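Local coordinates for protein gamma-glutamyltransferase 1 Threonine peptidase. MEROPS family T03 (Pseudomonas nitroreducens, PDB 7D9E) that probably transfers gamma-glutamyl groups from donor substrates to acceptors or water, as the large subunit of a gamma-glutamyltranspeptidase of the N-terminal nucleophile hydrolase clan, at residues L64-P69 with G155-G160; A125-T130 with S239-D244; H138-K143 with A247-P252; E148-A153 with R208-G213; L206-I209 with D215-Y218. All blocks are in the same frame, centred on the assembly; numbering follows the deposited sequence.

Contact 1 of 5, residues L64-P69 with G155-G160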
# COMPACT_ATOMS: atom_id res chain seq x y z
N LEU A 64 -10.22 11.03 -1.65
CA LEU A 64 -8.76 11.11 -1.71
C LEU A 64 -8.23 11.08 -3.14
O LEU A 64 -7.11 11.57 -3.38
CB LEU A 64 -8.15 9.99 -0.88
CG LEU A 64 -8.49 10.03 0.61
CD1 LEU A 64 -8.06 8.74 1.33
CD2 LEU A 64 -7.85 11.24 1.27
N ALA A 65 -8.99 10.53 -4.10
CA ALA A 65 -8.63 10.62 -5.50
C ALA A 65 -8.63 12.07 -5.99
O ALA A 65 -8.00 12.38 -7.01
CB ALA A 65 -9.59 9.77 -6.32
N VAL A 66 -9.32 12.95 -5.26
CA VAL A 66 -9.30 14.38 -5.52
C VAL A 66 -8.27 15.09 -4.65
O VAL A 66 -7.44 15.86 -5.15
CB VAL A 66 -10.71 14.97 -5.30
CG1 VAL A 66 -10.67 16.48 -5.53
CG2 VAL A 66 -11.72 14.30 -6.21
N THR A 67 -8.30 14.86 -3.33
CA THR A 67 -7.53 15.65 -2.39
C THR A 67 -6.14 15.13 -2.12
O THR A 67 -5.33 15.86 -1.55
CB THR A 67 -8.28 15.80 -1.05
OG1 THR A 67 -8.34 14.53 -0.39
CG2 THR A 67 -9.69 16.35 -1.28
N TYR A 68 -5.82 13.89 -2.54
CA TYR A 68 -4.53 13.38 -2.12
C TYR A 68 -4.02 12.75 -3.48
O TYR A 68 -3.69 11.57 -3.52
CB TYR A 68 -4.74 12.27 -1.15
CG TYR A 68 -3.59 11.93 -0.21
CD1 TYR A 68 -3.50 12.62 0.98
CD2 TYR A 68 -2.53 11.14 -0.56
CE1 TYR A 68 -2.51 12.37 1.89
CE2 TYR A 68 -1.48 10.92 0.34
CZ TYR A 68 -1.48 11.55 1.56
OH TYR A 68 -0.47 11.39 2.48
N PRO A 69 -3.98 13.53 -4.57
CA PRO A 69 -3.70 12.94 -5.90
C PRO A 69 -2.31 12.32 -6.04
O PRO A 69 -2.06 11.60 -7.04
CB PRO A 69 -3.84 14.13 -6.85
CG PRO A 69 -3.61 15.33 -6.00
CD PRO A 69 -4.24 14.97 -4.66
N GLY A 155 -17.62 17.45 -5.12
CA GLY A 155 -17.56 18.79 -4.57
C GLY A 155 -16.14 19.28 -4.36
O GLY A 155 -15.82 20.41 -4.70
N TYR A 156 -15.27 18.41 -3.83
CA TYR A 156 -13.87 18.81 -3.64
C TYR A 156 -13.19 19.06 -4.98
O TYR A 156 -12.33 19.95 -5.08
CB TYR A 156 -13.08 17.78 -2.81
CG TYR A 156 -13.40 17.86 -1.34
CD1 TYR A 156 -13.11 19.01 -0.60
CD2 TYR A 156 -14.01 16.81 -0.69
CE1 TYR A 156 -13.42 19.10 0.73
CE2 TYR A 156 -14.32 16.89 0.67
CZ TYR A 156 -14.02 18.02 1.36
OH TYR A 156 -14.32 18.12 2.70
N ALA A 157 -13.58 18.33 -6.03
CA ALA A 157 -13.00 18.60 -7.34
C ALA A 157 -13.50 19.92 -7.90
O ALA A 157 -12.72 20.69 -8.47
CB ALA A 157 -13.34 17.46 -8.31
N GLN A 158 -14.80 20.21 -7.73
CA GLN A 158 -15.37 21.44 -8.28
C GLN A 158 -14.89 22.69 -7.56
O GLN A 158 -14.55 23.69 -8.20
CB GLN A 158 -16.90 21.37 -8.19
CG GLN A 158 -17.54 20.44 -9.17
CD GLN A 158 -19.01 20.23 -8.89
OE1 GLN A 158 -19.53 20.65 -7.85
NE2 GLN A 158 -19.69 19.57 -9.81
N THR A 159 -14.94 22.69 -6.22
CA THR A 159 -14.73 23.91 -5.45
C THR A 159 -13.42 23.92 -4.67
O THR A 159 -13.07 24.96 -4.10
CB THR A 159 -15.90 24.18 -4.49
OG1 THR A 159 -16.11 23.06 -3.62
CG2 THR A 159 -17.19 24.42 -5.28
N GLY A 160 -12.71 22.80 -4.62
CA GLY A 160 -11.30 22.78 -4.27
C GLY A 160 -11.04 22.20 -2.88
O GLY A 160 -11.94 21.94 -2.09
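Val66 drives its CG1 methyl against the backbone of the facing helix, at 3.5 Å from Ala157 N. The same methyl lies 3.6 Å from Tyr156 C, so it covers the peptide link between the two residues. On the side-chain side CG1 is 3.9 Å from Tyr156 CB. CG1, anti to the backbone N (chi1 178°), points at the peptide, and the second methyl, CG2, rests 4.1 Å from Ala157 CB. Thr67 adds its methyl alone: CG2 stands 4.0 Å from Tyr156 CB and approaches the ring at a slant, while the phenol runs on away from helix 53-67. The hydroxyl of Thr67 turns to another task, a hydrogen bond with Asp36, and this holds the methyl toward the tyrosine. No hydrogen bond joins the two segments; the contact is buried and apolar.

A second shell fixes both helix ends. Val66 O and Thr67 O take the side-chain amides of Gln199 and Gln167. The ring of Tyr156 meets that of Tyr38 and has Gly160 O at its edge, in plane. At the end of helix 146-159, Gly155 O is gripped twice, by Thr159 N and, from above the carbonyl plane, by Thr159 OG1 (2.9 Å). Leu206 also packs on Val66, bringing in helix 200-212. This is helix-to-helix packing within the helical part of the N-terminal nucleophile hydrolase fold, the C-terminal turn of helix 53-67 laid on that of helix 146-159, with a small alanine letting the backbones come close.

Contact 2 of 5, residues A125-T130 with S239-D244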
# COMPACT_ATOMS: atom_id res chain seq x y z
N ALA A 125 2.30 2.50 -17.25
CA ALA A 125 1.02 2.29 -16.61
C ALA A 125 0.48 0.87 -16.77
O ALA A 125 0.51 0.30 -17.86
CB ALA A 125 -0.01 3.27 -17.18
N GLY A 126 -0.01 0.32 -15.66
CA GLY A 126 -0.89 -0.82 -15.72
C GLY A 126 -2.34 -0.40 -15.91
O GLY A 126 -2.70 0.76 -15.75
N VAL A 127 -3.19 -1.38 -16.24
CA VAL A 127 -4.61 -1.11 -16.43
C VAL A 127 -5.22 -0.75 -15.08
O VAL A 127 -5.13 -1.57 -14.15
CB VAL A 127 -5.32 -2.31 -17.06
CG1 VAL A 127 -6.79 -1.99 -17.24
CG2 VAL A 127 -4.65 -2.72 -18.39
N PRO A 128 -5.84 0.42 -14.91
CA PRO A 128 -6.30 0.82 -13.56
C PRO A 128 -7.43 -0.06 -13.04
O PRO A 128 -8.35 -0.42 -13.77
CB PRO A 128 -6.80 2.26 -13.77
CG PRO A 128 -6.04 2.78 -14.96
CD PRO A 128 -5.92 1.55 -15.87
N GLY A 129 -7.38 -0.32 -11.73
CA GLY A 129 -8.39 -1.14 -11.07
C GLY A 129 -9.30 -0.45 -10.07
O GLY A 129 -10.32 -1.00 -9.69
N THR A 130 -8.95 0.76 -9.64
CA THR A 130 -9.64 1.35 -8.49
C THR A 130 -11.15 1.49 -8.68
O THR A 130 -11.93 1.11 -7.80
CB THR A 130 -8.99 2.68 -8.13
OG1 THR A 130 -7.66 2.39 -7.73
CG2 THR A 130 -9.74 3.34 -7.01
N SER A 239 -8.88 -0.41 -25.55
CA SER A 239 -10.23 -0.70 -25.09
C SER A 239 -10.36 -2.15 -24.61
O SER A 239 -11.03 -2.42 -23.60
CB SER A 239 -11.23 -0.43 -26.22
OG SER A 239 -12.52 -0.91 -25.85
N ASP A 240 -9.70 -3.09 -25.29
CA ASP A 240 -9.76 -4.49 -24.87
C ASP A 240 -9.24 -4.67 -23.45
O ASP A 240 -9.80 -5.45 -22.66
CB ASP A 240 -8.92 -5.37 -25.81
CG ASP A 240 -9.64 -5.72 -27.10
OD1 ASP A 240 -10.62 -5.04 -27.46
OD2 ASP A 240 -9.20 -6.69 -27.76
N ASP A 241 -8.15 -3.98 -23.10
CA ASP A 241 -7.59 -4.06 -21.75
C ASP A 241 -8.61 -3.59 -20.73
O ASP A 241 -8.80 -4.23 -19.69
CB ASP A 241 -6.36 -3.16 -21.68
CG ASP A 241 -5.18 -3.73 -22.41
OD1 ASP A 241 -4.68 -4.79 -22.01
OD2 ASP A 241 -4.75 -3.13 -23.41
N LEU A 242 -9.28 -2.47 -21.03
CA LEU A 242 -10.24 -1.91 -20.09
C LEU A 242 -11.47 -2.80 -19.94
O LEU A 242 -11.91 -3.05 -18.82
CB LEU A 242 -10.63 -0.50 -20.53
CG LEU A 242 -9.49 0.52 -20.48
CD1 LEU A 242 -9.92 1.78 -21.20
CD2 LEU A 242 -9.09 0.82 -19.04
N VAL A 243 -12.03 -3.29 -21.05
CA VAL A 243 -13.24 -4.10 -20.93
C VAL A 243 -12.94 -5.43 -20.26
O VAL A 243 -13.82 -6.03 -19.64
CB VAL A 243 -13.96 -4.29 -22.28
CG1 VAL A 243 -14.35 -2.95 -22.88
CG2 VAL A 243 -13.12 -5.12 -23.21
N ASP A 244 -11.70 -5.91 -20.34
CA ASP A 244 -11.35 -7.19 -19.74
C ASP A 244 -10.95 -7.08 -18.27
O ASP A 244 -10.82 -8.12 -17.61
CB ASP A 244 -10.24 -7.89 -20.54
CG ASP A 244 -10.74 -8.44 -21.88
OD1 ASP A 244 -11.95 -8.34 -22.15
OD2 ASP A 244 -9.92 -8.97 -22.66
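The carboxylate of Asp241 is the flat group here, and Val127 meets it mainly at its root: CG2 lies 3.7 Å from Asp241 CB and no nearer than 4.2 Å to Asp241 OD1. The two oxygens have polar partners instead, OD1 the backbone N of Lys99 and OD2 the hydroxyl of Thr238, just ahead of helix 239-244. Held at both oxygens, the carboxylate has its rotation fixed, and the side chains of Val127 and Asp241 cross at about a right angle.

The other methyl of Val127 serves the next residue of the helix. With CG1 anti to the backbone N (chi1 180°), it reaches 4.1 Å from Leu242 CD2 and 3.9 Å from the carbonyl O of Asp241. One valine thus forks over successive helical residues, tying the irregular chain that leads into helix 130-141 to the short helix 239-244. This lies within the large subunit of an N-terminal nucleophile hydrolase, and the partner chain borders it: Asn38 of that chain hydrogen-bonds Gly126 N through OD1. An alanine in place of Val127 would remove both methyls and would probably leave Asp241 CB and Leu242 CD2 without their cover from the loop. Leu242 leans further on Ala223 and Ile227 of helix 221-233, while Val127 is bounded by Ile96 and Tyr245, and its backbone is hydrogen-bonded to that of Ile96.

Contact 3 of 5, residues H138-K143 with A247-P252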
# COMPACT_ATOMS: atom_id res chain seq x y z
N HIS A 138 -18.79 -2.03 -3.10
CA HIS A 138 -20.09 -1.43 -2.81
C HIS A 138 -21.24 -2.34 -3.24
O HIS A 138 -22.24 -2.47 -2.52
CB HIS A 138 -20.21 -0.08 -3.49
CG HIS A 138 -21.45 0.66 -3.10
ND1 HIS A 138 -22.55 0.75 -3.91
CD2 HIS A 138 -21.78 1.28 -1.94
CE1 HIS A 138 -23.50 1.42 -3.28
NE2 HIS A 138 -23.05 1.76 -2.09
N GLN A 139 -21.13 -2.97 -4.40
CA GLN A 139 -22.18 -3.87 -4.86
C GLN A 139 -22.42 -4.98 -3.86
O GLN A 139 -23.56 -5.43 -3.67
CB GLN A 139 -21.75 -4.49 -6.19
CG GLN A 139 -21.97 -3.60 -7.37
CD GLN A 139 -23.42 -3.59 -7.78
OE1 GLN A 139 -24.11 -2.59 -7.63
NE2 GLN A 139 -23.90 -4.73 -8.26
N ARG A 140 -21.37 -5.44 -3.20
CA ARG A 140 -21.53 -6.60 -2.33
C ARG A 140 -21.98 -6.21 -0.92
O ARG A 140 -22.78 -6.94 -0.31
CB ARG A 140 -20.22 -7.39 -2.26
CG ARG A 140 -20.32 -8.66 -1.43
CD ARG A 140 -19.09 -9.54 -1.65
NE ARG A 140 -19.32 -10.91 -1.22
CZ ARG A 140 -18.39 -11.86 -1.25
NH1 ARG A 140 -17.17 -11.59 -1.72
NH2 ARG A 140 -18.68 -13.08 -0.84
N PHE A 141 -21.53 -5.07 -0.40
CA PHE A 141 -21.73 -4.75 1.00
C PHE A 141 -22.37 -3.40 1.27
O PHE A 141 -22.79 -3.16 2.40
CB PHE A 141 -20.38 -4.79 1.72
CG PHE A 141 -19.70 -6.12 1.69
CD1 PHE A 141 -20.29 -7.22 2.31
CD2 PHE A 141 -18.49 -6.29 1.05
CE1 PHE A 141 -19.66 -8.46 2.29
CE2 PHE A 141 -17.86 -7.52 1.03
CZ PHE A 141 -18.44 -8.61 1.67
N GLY A 142 -22.47 -2.51 0.28
CA GLY A 142 -22.93 -1.16 0.55
C GLY A 142 -24.41 -1.09 0.91
O GLY A 142 -25.21 -1.95 0.56
N LYS A 143 -24.75 -0.04 1.65
CA LYS A 143 -26.11 0.25 2.08
C LYS A 143 -26.67 1.52 1.46
O LYS A 143 -27.88 1.61 1.28
CB LYS A 143 -26.16 0.39 3.61
CG LYS A 143 -27.50 0.82 4.16
N ALA A 247 -11.69 -6.93 -11.02
CA ALA A 247 -11.20 -7.10 -9.66
C ALA A 247 -11.50 -8.53 -9.22
O ALA A 247 -12.39 -9.19 -9.77
CB ALA A 247 -11.87 -6.10 -8.73
N LYS A 248 -10.75 -9.00 -8.23
CA LYS A 248 -10.89 -10.38 -7.80
C LYS A 248 -11.05 -10.46 -6.29
O LYS A 248 -10.23 -9.91 -5.56
CB LYS A 248 -9.66 -11.20 -8.20
CG LYS A 248 -9.50 -11.35 -9.72
CD LYS A 248 -8.22 -12.10 -10.07
N TRP A 249 -12.07 -11.18 -5.85
CA TRP A 249 -12.18 -11.54 -4.44
C TRP A 249 -11.26 -12.73 -4.19
O TRP A 249 -11.21 -13.67 -4.98
CB TRP A 249 -13.61 -11.92 -4.11
CG TRP A 249 -14.60 -10.78 -4.22
CD1 TRP A 249 -15.44 -10.52 -5.28
CD2 TRP A 249 -14.82 -9.74 -3.26
NE1 TRP A 249 -16.19 -9.39 -5.01
CE2 TRP A 249 -15.82 -8.88 -3.79
CE3 TRP A 249 -14.29 -9.45 -2.00
CZ2 TRP A 249 -16.28 -7.76 -3.10
CZ3 TRP A 249 -14.74 -8.33 -1.33
CH2 TRP A 249 -15.74 -7.50 -1.88
N ARG A 250 -10.49 -12.66 -3.10
CA ARG A 250 -9.59 -13.74 -2.72
C ARG A 250 -9.76 -14.04 -1.23
O ARG A 250 -10.22 -13.19 -0.46
CB ARG A 250 -8.12 -13.37 -2.97
CG ARG A 250 -7.84 -12.78 -4.36
CD ARG A 250 -6.36 -12.53 -4.51
NE ARG A 250 -5.93 -12.01 -5.81
CZ ARG A 250 -5.67 -12.75 -6.89
NH1 ARG A 250 -5.80 -14.06 -6.86
NH2 ARG A 250 -5.26 -12.15 -7.99
N GLU A 251 -9.34 -15.22 -0.83
CA GLU A 251 -9.28 -15.50 0.60
C GLU A 251 -8.15 -14.69 1.24
O GLU A 251 -7.02 -14.71 0.73
CB GLU A 251 -9.08 -16.99 0.87
CG GLU A 251 -10.31 -17.81 0.48
CD GLU A 251 -11.53 -17.47 1.33
OE1 GLU A 251 -11.39 -17.34 2.56
OE2 GLU A 251 -12.61 -17.29 0.74
N PRO A 252 -8.41 -13.95 2.30
CA PRO A 252 -7.32 -13.19 2.93
C PRO A 252 -6.32 -14.13 3.58
O PRO A 252 -6.65 -15.27 3.94
CB PRO A 252 -8.03 -12.30 3.96
CG PRO A 252 -9.32 -12.98 4.23
CD PRO A 252 -9.71 -13.67 2.93
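Arg140 and Trp249 run past each other in opposite directions, the guanidinium lying over one face of the indole. The two planes stand 87° apart, so the guanidinium presents its edge: NH1 sits 3.4 Å from Trp249 CD2. This is a cation-pi contact, with Arg140 CZ 4.7 Å from the centroid of the six-membered ring and 12° off its normal. The extended chain, with CG anti to the backbone N (chi1 -177°), also lays CD over the same face, a CH-pi contact 4.0 Å from that centroid. Phe141 comes to the far end of the indole, its CE2 3.6 Å from Trp249 CH2, the rings nearly perpendicular but obliquely placed. Arg140 CG in turn covers a face of the phenylalanine.

A leucine instead of Trp249 would probably leave the arginine without its aromatic bed and free to swing into solvent. Leu82 and Leu91, from two strands, also pack on Trp249. Phe141 meets the ring of Tyr89 and touches Leu82. The contact lies at the surface, where the end of helix 130-141 meets strand 248-257 of the antiparallel sheet, consistent with the helix-on-sheet layering of the N-terminal nucleophile hydrolase fold.

Contact 4 of 5, residues E148-A153 with R208-G213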
# COMPACT_ATOMS: atom_id res chain seq x y z
N GLU A 148 -24.76 8.96 -4.56
CA GLU A 148 -24.63 9.89 -3.45
C GLU A 148 -23.26 9.81 -2.80
O GLU A 148 -22.74 10.82 -2.29
CB GLU A 148 -25.72 9.60 -2.42
CG GLU A 148 -27.15 9.82 -2.92
CD GLU A 148 -27.34 11.13 -3.65
N LEU A 149 -22.63 8.63 -2.83
CA LEU A 149 -21.30 8.48 -2.23
C LEU A 149 -20.22 9.22 -3.01
O LEU A 149 -19.14 9.46 -2.47
CB LEU A 149 -20.96 7.00 -2.16
CG LEU A 149 -21.86 6.18 -1.24
CD1 LEU A 149 -21.44 4.72 -1.34
CD2 LEU A 149 -21.81 6.66 0.20
N LEU A 150 -20.48 9.54 -4.27
CA LEU A 150 -19.53 10.30 -5.08
C LEU A 150 -19.68 11.80 -4.87
O LEU A 150 -18.77 12.55 -5.23
CB LEU A 150 -19.73 9.98 -6.57
CG LEU A 150 -19.01 8.79 -7.22
CD1 LEU A 150 -17.53 9.04 -7.36
CD2 LEU A 150 -19.28 7.51 -6.41
N THR A 151 -20.77 12.27 -4.27
CA THR A 151 -21.00 13.71 -4.24
C THR A 151 -19.93 14.45 -3.43
O THR A 151 -19.55 15.55 -3.85
CB THR A 151 -22.42 14.07 -3.78
OG1 THR A 151 -22.69 13.53 -2.49
CG2 THR A 151 -23.41 13.50 -4.76
N PRO A 152 -19.43 13.94 -2.30
CA PRO A 152 -18.35 14.67 -1.62
C PRO A 152 -17.13 14.87 -2.50
O PRO A 152 -16.59 15.98 -2.58
CB PRO A 152 -18.03 13.77 -0.40
CG PRO A 152 -19.31 13.05 -0.13
CD PRO A 152 -19.87 12.77 -1.52
N ALA A 153 -16.68 13.81 -3.16
CA ALA A 153 -15.51 13.92 -4.03
C ALA A 153 -15.77 14.89 -5.17
O ALA A 153 -14.90 15.70 -5.52
CB ALA A 153 -15.16 12.54 -4.58
N ARG A 208 -19.67 11.39 -14.14
CA ARG A 208 -19.98 10.25 -15.00
C ARG A 208 -19.90 8.94 -14.23
O ARG A 208 -20.75 8.05 -14.41
CB ARG A 208 -19.03 10.21 -16.20
CG ARG A 208 -19.19 11.41 -17.13
CD ARG A 208 -18.47 11.25 -18.46
NE ARG A 208 -17.03 11.04 -18.32
CZ ARG A 208 -16.13 12.02 -18.25
NH1 ARG A 208 -16.53 13.28 -18.29
NH2 ARG A 208 -14.84 11.74 -18.12
N ILE A 209 -18.87 8.78 -13.40
CA ILE A 209 -18.75 7.57 -12.58
C ILE A 209 -19.92 7.46 -11.61
O ILE A 209 -20.44 6.36 -11.36
CB ILE A 209 -17.39 7.56 -11.85
CG1 ILE A 209 -16.26 7.41 -12.87
CG2 ILE A 209 -17.33 6.43 -10.84
CD1 ILE A 209 -14.85 7.67 -12.33
N ALA A 210 -20.38 8.59 -11.07
CA ALA A 210 -21.53 8.55 -10.17
C ALA A 210 -22.77 8.02 -10.89
O ALA A 210 -23.59 7.31 -10.30
CB ALA A 210 -21.82 9.95 -9.63
N ASP A 211 -22.92 8.36 -12.17
CA ASP A 211 -24.09 7.98 -12.94
C ASP A 211 -23.96 6.60 -13.57
O ASP A 211 -24.97 5.89 -13.68
CB ASP A 211 -24.35 9.00 -14.04
CG ASP A 211 -24.81 10.33 -13.51
OD1 ASP A 211 -25.31 10.38 -12.37
OD2 ASP A 211 -24.65 11.34 -14.24
N LYS A 212 -22.76 6.22 -14.00
CA LYS A 212 -22.57 5.02 -14.81
C LYS A 212 -21.62 4.01 -14.19
O LYS A 212 -21.41 2.94 -14.77
CB LYS A 212 -22.06 5.39 -16.21
CG LYS A 212 -22.92 6.43 -16.92
N GLY A 213 -21.06 4.29 -13.04
CA GLY A 213 -20.17 3.35 -12.40
C GLY A 213 -18.99 3.00 -13.27
O GLY A 213 -18.46 3.83 -14.01
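Leu150 of helix 146-159 and Ala210 of helix 200-212 form a helix-to-helix contact in the helical part of the N-terminal nucleophile hydrolase fold. Their CA atoms are 5.7 Å apart, a spacing made possible by the small alanine, whose CB bond points at the other helix. The tight part of the contact is a single spot: Leu150 CB lies 3.7 Å from Ala210 CB, and Leu150 CG is 3.9 Å from the same methyl. With CG turned beside the backbone N (chi1 -87°), the leucine extends CD1 toward Ile209 of helix 200-212, where packing is slacker, with Leu150 CD1 4.4 Å from Ile209 CG2. Phe62 of helix 53-67 lies against Leu150, and Val131 of helix 130-141 against Ile209, so this side is closed by the protein interior.

The other side looks to solvent. Glu148, Thr151 and Asp211 are exposed and send no side chain into the contact; the carboxylate oxygens of Glu148 are not modelled. Gly213, at positive phi, ends helix 200-212, its N bonded to Ile209 O at 2.7 Å. That carbonyl also receives Trp146 NE1, a direct tie between the helices beside the apolar spot.

Helix 146-159 is kinked here: Pro152 has no N-H to give, and Ala153 N makes no bond to the preceding turn. On the turn before the kink Glu148 O is bonded twice by one threonine, through Thr151 N and through Thr151 OG1 at 2.7 Å, the hydroxyl tilted 17° from the carbonyl plane.

Contact 5 of 5, residues L206-I209 with D215-Y218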
# COMPACT_ATOMS: atom_id res chain seq x y z
N LEU A 206 -15.87 12.30 -12.31
CA LEU A 206 -16.52 11.71 -11.16
C LEU A 206 -18.04 11.76 -11.27
O LEU A 206 -18.72 10.86 -10.75
CB LEU A 206 -16.05 12.40 -9.88
CG LEU A 206 -14.58 12.11 -9.56
CD1 LEU A 206 -14.11 13.10 -8.51
CD2 LEU A 206 -14.39 10.69 -9.07
N GLU A 207 -18.59 12.79 -11.93
CA GLU A 207 -20.03 12.81 -12.19
C GLU A 207 -20.45 11.66 -13.10
O GLU A 207 -21.49 11.03 -12.86
CB GLU A 207 -20.45 14.15 -12.80
CG GLU A 207 -20.27 15.34 -11.89
CD GLU A 207 -20.87 16.61 -12.46
OE1 GLU A 207 -20.46 17.02 -13.57
OE2 GLU A 207 -21.76 17.20 -11.80
N ARG A 208 -19.67 11.39 -14.14
CA ARG A 208 -19.98 10.25 -15.00
C ARG A 208 -19.90 8.94 -14.23
O ARG A 208 -20.75 8.05 -14.41
CB ARG A 208 -19.03 10.21 -16.20
CG ARG A 208 -19.19 11.41 -17.13
CD ARG A 208 -18.47 11.25 -18.46
NE ARG A 208 -17.03 11.04 -18.32
CZ ARG A 208 -16.13 12.02 -18.25
NH1 ARG A 208 -16.53 13.28 -18.29
NH2 ARG A 208 -14.84 11.74 -18.12
N ILE A 209 -18.87 8.78 -13.40
CA ILE A 209 -18.75 7.57 -12.58
C ILE A 209 -19.92 7.46 -11.61
O ILE A 209 -20.44 6.36 -11.36
CB ILE A 209 -17.39 7.56 -11.85
CG1 ILE A 209 -16.26 7.41 -12.87
CG2 ILE A 209 -17.33 6.43 -10.84
CD1 ILE A 209 -14.85 7.67 -12.33
N ASP A 215 -18.94 1.51 -15.88
CA ASP A 215 -19.23 1.57 -17.30
C ASP A 215 -18.59 2.80 -17.93
O ASP A 215 -18.09 2.74 -19.05
CB ASP A 215 -20.74 1.58 -17.53
CG ASP A 215 -21.32 0.19 -17.66
OD1 ASP A 215 -20.55 -0.80 -17.57
OD2 ASP A 215 -22.55 0.08 -17.86
N ASP A 216 -18.57 3.93 -17.22
CA ASP A 216 -17.92 5.11 -17.78
C ASP A 216 -16.42 4.89 -17.89
O ASP A 216 -15.80 5.22 -18.92
CB ASP A 216 -18.19 6.32 -16.90
CG ASP A 216 -17.26 7.48 -17.22
OD1 ASP A 216 -17.37 8.02 -18.35
OD2 ASP A 216 -16.41 7.83 -16.36
N PHE A 217 -15.80 4.37 -16.83
CA PHE A 217 -14.35 4.30 -16.78
C PHE A 217 -13.80 3.29 -17.77
O PHE A 217 -12.77 3.55 -18.42
CB PHE A 217 -13.86 3.97 -15.37
CG PHE A 217 -12.40 4.15 -15.20
CD1 PHE A 217 -11.52 3.13 -15.55
CD2 PHE A 217 -11.87 5.35 -14.71
CE1 PHE A 217 -10.16 3.30 -15.42
CE2 PHE A 217 -10.52 5.51 -14.57
CZ PHE A 217 -9.66 4.50 -14.94
N TYR A 218 -14.45 2.13 -17.90
CA TYR A 218 -13.91 1.03 -18.69
C TYR A 218 -14.54 0.91 -20.08
O TYR A 218 -13.91 0.31 -20.96
CB TYR A 218 -14.02 -0.30 -17.92
CG TYR A 218 -13.24 -0.26 -16.62
CD1 TYR A 218 -11.88 -0.56 -16.59
CD2 TYR A 218 -13.85 0.13 -15.44
CE1 TYR A 218 -11.16 -0.51 -15.40
CE2 TYR A 218 -13.12 0.19 -14.24
CZ TYR A 218 -11.79 -0.13 -14.25
OH TYR A 218 -11.03 -0.07 -13.10
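Two consecutive helices, 200-212 and 214-219, turn sharply at Gly213 and face each other through a salt bridge on one side and an apolar touch on the other. Arg208 NE donates to Asp216 OD1 at 3.0 Å, with a bent N-H...O angle of 142°. The oxygen lies in the guanidinium plane, yet NE meets it from above the carboxylate plane, and the two groups are turned 63° against each other; the bridge is single, not the side-by-side pairing of two nitrogens with two oxygens. A bend of the arginine at chi3 (-59°) brings NE back over the acid, and the aliphatic root follows, with Arg208 CB 3.4 Å from Asp216 CG. Asp216 OD2 also comes 3.5 Å from Ile209 CG1, beside its hydrogen bond with Thr222 OG1. Further along, Ile209 CD1 is 4.5 Å from Phe217 CD2, a light contact; Phe217 also meets the ring of Phe35 of the partner chain.

Thr222, at the start of helix 221-233, completes the polar cluster, its OG1 hydrogen-bonded to Arg208 NH2 as well. Asp216 is buried, but each of its oxygens has a polar partner, and the arginine alongside would tend to keep it ionised. Arginine, aspartate and threonine thus hold one another, linking three successive helices through a small charge network around a buried carboxylate.

How the contacts relate
From the N terminus, helix 53-67 opens contact 1 at 64-69; contacts 2, 3 and 4 open at 125-130, 138-143 and 148-153 before 155-160 closes contact 1, so it crosses all three. Contact 5 opens at 206-209, overlapping the closing segment of contact 4 at 208-213, and is itself closed at once by 215-218. Contacts 4 and 5 are nested inside the loops closed by contact 2 (239-244) and contact 3 (247-252), which cross each other. Contacts 1, 4 and 5 touch around Leu206 and gather helices 53-67, 146-159, 200-212 and 214-219; Tyr218 carries this bundle to contact 2, and contact 3 ties helix 130-141 to the antiparallel sheet.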